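Long-range contact in exodeoxyribonuclease 10 (Escherichia coli, PDB 4FZX), which degrades single-stranded and double-stranded DNA from the 3' end in a magnesium-dependent exonuclease reaction linked to DNA repair: residues Trp96-Leu102 and Met161-Thr165. Residues are numbered along the deposited sequence; the frame is centred on the assembly and turned at random.
Sequences WICTMKL and MADIT. With nucleotides of chain A.
The last turn of helix 158-165 packs across an edge of the DEDDh exonuclease sheet, where strand 95-98 runs into helix 99-106. Strand 96-98 and helix 161-165 cross at 75°, axes 7.1 Å apart; CA atoms pair Ile97 with Ala162 (5.1 Å) and Cys98 with Thr165 (5.7 Å). Thr165 (chi1 m) fills the angle between strand 95-98 and helix 99-106: its CG2 lies 3.6 Å from Trp96 O, 4.0 Å from Cys98 CB and 4.2 Å from Lys101 CD. Ile97 (m, t) sets CG1 4.2 Å from Ala162 CB and CG2 4.1 Å from Met161 CB. Leu102 (m, t) fits between Met161 and Ile164, CD1 3.6 Å from selenomethionine Met161 SE and CD2 3.7 Å from Ile164 CG2. Cys98 N-caps helix 99-106, SG accepting from Lys101 N (3.6 Å). Lys101 NZ bonds Thr165 O weakly (3.4 Å) and salt-bridges a DNA phosphate. Because Thr165 OG1 donates to Met161 O (2.9 Å) while accepting from Cys98 N (2.9 Å, 172°), one hydroxyl satisfies an edge-strand amide within a largely apolar interface.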
ATOM      1  N   TRP C  96       3.787  -4.776  27.632  1.00 16.40           N
ATOM      2  CA  TRP C  96       5.096  -4.341  27.191  1.00 14.64           C
ATOM      3  C   TRP C  96       5.011  -3.279  26.112  1.00 14.66           C
ATOM      4  O   TRP C  96       4.149  -3.328  25.220  1.00 14.88           O
ATOM      5  CB  TRP C  96       5.931  -5.516  26.700  1.00 13.89           C
ATOM      6  CG  TRP C  96       6.458  -6.371  27.794  1.00 15.55           C
ATOM      7  CD1 TRP C  96       5.882  -7.510  28.294  1.00 14.62           C
ATOM      8  CD2 TRP C  96       7.676  -6.178  28.533  1.00 14.79           C
ATOM      9  NE1 TRP C  96       6.670  -8.036  29.290  1.00 15.54           N
ATOM     10  CE2 TRP C  96       7.760  -7.224  29.477  1.00 14.41           C
ATOM     11  CE3 TRP C  96       8.697  -5.216  28.496  1.00 15.34           C
ATOM     12  CZ2 TRP C  96       8.841  -7.354  30.353  1.00 17.55           C
ATOM     13  CZ3 TRP C  96       9.754  -5.329  29.391  1.00 11.11           C
ATOM     14  CH2 TRP C  96       9.831  -6.401  30.287  1.00 15.98           C
ATOM     15  N   ILE C  97       5.909  -2.307  26.211  1.00 13.72           N
ATOM     16  CA  ILE C  97       6.112  -1.328  25.161  1.00 12.53           C
ATOM     17  C   ILE C  97       7.568  -1.384  24.706  1.00 13.42           C
ATOM     18  O   ILE C  97       8.489  -1.467  25.533  1.00 13.18           O
ATOM     19  CB  ILE C  97       5.742   0.074  25.642  1.00 11.15           C
ATOM     20  CG1 ILE C  97       4.215   0.190  25.770  1.00 12.41           C
ATOM     21  CG2 ILE C  97       6.285   1.134  24.700  1.00  9.36           C
ATOM     22  CD1 ILE C  97       3.747   1.365  26.636  1.00 11.37           C
ATOM     23  N   CYS C  98       7.769  -1.445  23.394  1.00 12.88           N
ATOM     24  CA  CYS C  98       9.117  -1.507  22.843  1.00 12.91           C
ATOM     25  C   CYS C  98       9.526  -0.181  22.201  1.00 11.35           C
ATOM     26  O   CYS C  98       8.917   0.247  21.237  1.00 12.90           O
ATOM     27  CB  CYS C  98       9.219  -2.634  21.821  1.00 11.30           C
ATOM     28  SG  CYS C  98      10.890  -2.847  21.190  1.00 14.08           S
ATOM     29  N   THR C  99      10.547   0.476  22.745  1.00 11.33           N
ATOM     30  CA  THR C  99      11.011   1.740  22.171  1.00 10.54           C
ATOM     31  C   THR C  99      11.733   1.561  20.845  1.00 11.52           C
ATOM     32  O   THR C  99      11.835   2.499  20.054  1.00 13.11           O
ATOM     33  CB  THR C  99      11.888   2.541  23.124  1.00 11.11           C
ATOM     34  OG1 THR C  99      12.918   1.705  23.674  1.00  9.42           O
ATOM     35  CG2 THR C  99      11.048   3.160  24.233  1.00  8.04           C
HETATM   36  N   MSE C 100      12.169   0.342  20.570  1.00 10.93           N
HETATM   37  CA  MSE C 100      12.793   0.046  19.292  1.00 12.59           C
HETATM   38  C   MSE C 100      11.772   0.055  18.173  1.00 11.95           C
HETATM   39  O   MSE C 100      11.962   0.699  17.145  1.00 10.56           O
HETATM   40  CB  MSE C 100      13.511  -1.303  19.334  1.00 11.92           C
HETATM   41  CG  MSE C 100      14.337  -1.568  18.095  1.00 16.82           C
HETATM   42 SE   MSE C 100      15.011  -3.406  18.047  1.00 30.80          SE
HETATM   43  CE  MSE C 100      16.472  -3.148  19.281  1.00 24.48           C
ATOM     44  N   LYS C 101      10.692  -0.684  18.372  1.00 13.54           N
ATOM     45  CA  LYS C 101       9.597  -0.669  17.429  1.00 14.65           C
ATOM     46  C   LYS C 101       9.077   0.745  17.282  1.00 14.14           C
ATOM     47  O   LYS C 101       8.742   1.170  16.185  1.00 14.21           O
ATOM     48  CB  LYS C 101       8.476  -1.597  17.892  1.00 15.04           C
ATOM     49  CG  LYS C 101       8.804  -3.068  17.722  1.00 22.88           C
ATOM     50  CD  LYS C 101       7.794  -3.955  18.424  1.00 29.32           C
ATOM     51  CE  LYS C 101       7.762  -5.338  17.805  1.00 37.33           C
ATOM     52  NZ  LYS C 101       6.873  -5.392  16.597  1.00 43.66           N
ATOM     53  N   LEU C 102       8.960   1.461  18.394  1.00 12.77           N
ATOM     54  CA  LEU C 102       8.439   2.821  18.323  1.00 13.03           C
ATOM     55  C   LEU C 102       9.344   3.727  17.482  1.00 12.58           C
ATOM     56  O   LEU C 102       8.869   4.478  16.632  1.00 13.83           O
ATOM     57  CB  LEU C 102       8.238   3.408  19.721  1.00 12.75           C
ATOM     58  CG  LEU C 102       7.180   2.727  20.595  1.00 14.48           C
ATOM     59  CD1 LEU C 102       7.087   3.386  21.967  1.00 13.08           C
ATOM     60  CD2 LEU C 102       5.823   2.718  19.899  1.00  9.76           C
HETATM   61  N   MSE C 161       1.021   3.123  21.999  1.00 15.20           N
HETATM   62  CA  MSE C 161       2.385   2.609  21.950  1.00 15.57           C
HETATM   63  C   MSE C 161       2.414   1.097  22.129  1.00 16.41           C
HETATM   64  O   MSE C 161       3.201   0.403  21.474  1.00 15.46           O
HETATM   65  CB  MSE C 161       3.251   3.293  23.018  1.00 15.08           C
HETATM   66  CG  MSE C 161       3.572   4.722  22.680  1.00 17.35           C
HETATM   67 SE   MSE C 161       4.878   5.516  23.872  1.00 28.31          SE
HETATM   68  CE  MSE C 161       3.688   5.938  25.395  1.00 17.53           C
ATOM     69  N   ALA C 162       1.570   0.601  23.038  1.00 16.81           N
ATOM     70  CA  ALA C 162       1.380  -0.832  23.236  1.00 19.31           C
ATOM     71  C   ALA C 162       0.822  -1.493  21.984  1.00 21.51           C
ATOM     72  O   ALA C 162       1.232  -2.598  21.625  1.00 21.74           O
ATOM     73  CB  ALA C 162       0.451  -1.083  24.418  1.00 19.26           C
ATOM     74  N   ASP C 163      -0.084  -0.793  21.298  1.00 23.14           N
ATOM     75  CA  ASP C 163      -0.681  -1.305  20.070  1.00 25.93           C
ATOM     76  C   ASP C 163       0.345  -1.425  18.954  1.00 25.42           C
ATOM     77  O   ASP C 163       0.434  -2.454  18.295  1.00 26.20           O
ATOM     78  CB  ASP C 163      -1.843  -0.415  19.611  1.00 27.41           C
ATOM     79  CG  ASP C 163      -3.025  -0.436  20.578  1.00 34.41           C
ATOM     80  OD1 ASP C 163      -3.213  -1.443  21.304  1.00 39.23           O
ATOM     81  OD2 ASP C 163      -3.797   0.554  20.584  1.00 43.43           O
ATOM     82  N   ILE C 164       1.072  -0.340  18.703  1.00 25.89           N
ATOM     83  CA  ILE C 164       2.224  -0.361  17.798  1.00 24.33           C
ATOM     84  C   ILE C 164       3.227  -1.479  18.161  1.00 24.29           C
ATOM     85  O   ILE C 164       3.772  -2.136  17.273  1.00 24.86           O
ATOM     86  CB  ILE C 164       2.947   1.016  17.796  1.00 24.25           C
ATOM     87  CG1 ILE C 164       2.032   2.100  17.226  1.00 25.68           C
ATOM     88  CG2 ILE C 164       4.276   0.944  17.053  1.00 21.84           C
ATOM     89  CD1 ILE C 164       2.613   3.501  17.282  1.00 25.73           C
ATOM     90  N   THR C 165       3.503  -1.659  19.455  1.00 22.84           N
ATOM     91  CA  THR C 165       4.404  -2.729  19.900  1.00 22.36           C
ATOM     92  C   THR C 165       3.878  -4.114  19.477  1.00 24.50           C
ATOM     93  O   THR C 165       4.656  -5.018  19.156  1.00 23.99           O
ATOM     94  CB  THR C 165       4.630  -2.703  21.440  1.00 21.04           C
ATOM     95  OG1 THR C 165       5.336  -1.511  21.812  1.00 17.40           O
ATOM     96  CG2 THR C 165       5.441  -3.921  21.894  1.00 18.08           C
TER
ATOM     97  P    DG A  15      21.838  -3.057  14.709  1.00 23.24           P
ATOM     98  OP1  DG A  15      22.092  -1.609  14.744  1.00 21.89           O
ATOM     99  OP2  DG A  15      22.988  -3.988  14.691  1.00 29.39           O
ATOM    100  O5'  DG A  15      20.913  -3.424  15.959  1.00 24.30           O
ATOM    101  C5'  DG A  15      19.768  -2.631  16.246  1.00 18.56           C
ATOM    102  C4'  DG A  15      18.891  -3.325  17.270  1.00 19.29           C
ATOM    103  O4'  DG A  15      18.247  -4.489  16.687  1.00 21.07           O
ATOM    104  C3'  DG A  15      19.628  -3.836  18.497  1.00 17.02           C
ATOM    105  O3'  DG A  15      19.610  -2.814  19.469  1.00 15.47           O
ATOM    106  C2'  DG A  15      18.775  -5.016  18.939  1.00 19.42           C
ATOM    107  C1'  DG A  15      18.195  -5.541  17.629  1.00 18.68           C
ATOM    108  N9   DG A  15      18.980  -6.626  17.066  1.00 19.58           N
ATOM    109  C8   DG A  15      20.235  -6.521  16.527  1.00 21.10           C
ATOM    110  N7   DG A  15      20.683  -7.658  16.058  1.00 27.10           N
ATOM    111  C5   DG A  15      19.651  -8.557  16.291  1.00 22.62           C
ATOM    112  C6   DG A  15      19.588  -9.935  16.002  1.00 29.22           C
ATOM    113  O6   DG A  15      20.457 -10.624  15.443  1.00 33.59           O
ATOM    114  N1   DG A  15      18.375 -10.500  16.414  1.00 29.49           N
ATOM    115  C2   DG A  15      17.352  -9.786  17.029  1.00 30.77           C
ATOM    116  N2   DG A  15      16.258 -10.491  17.391  1.00 25.64           N
ATOM    117  N3   DG A  15      17.423  -8.479  17.313  1.00 22.49           N
ATOM    118  C4   DG A  15      18.595  -7.941  16.910  1.00 19.24           C
TER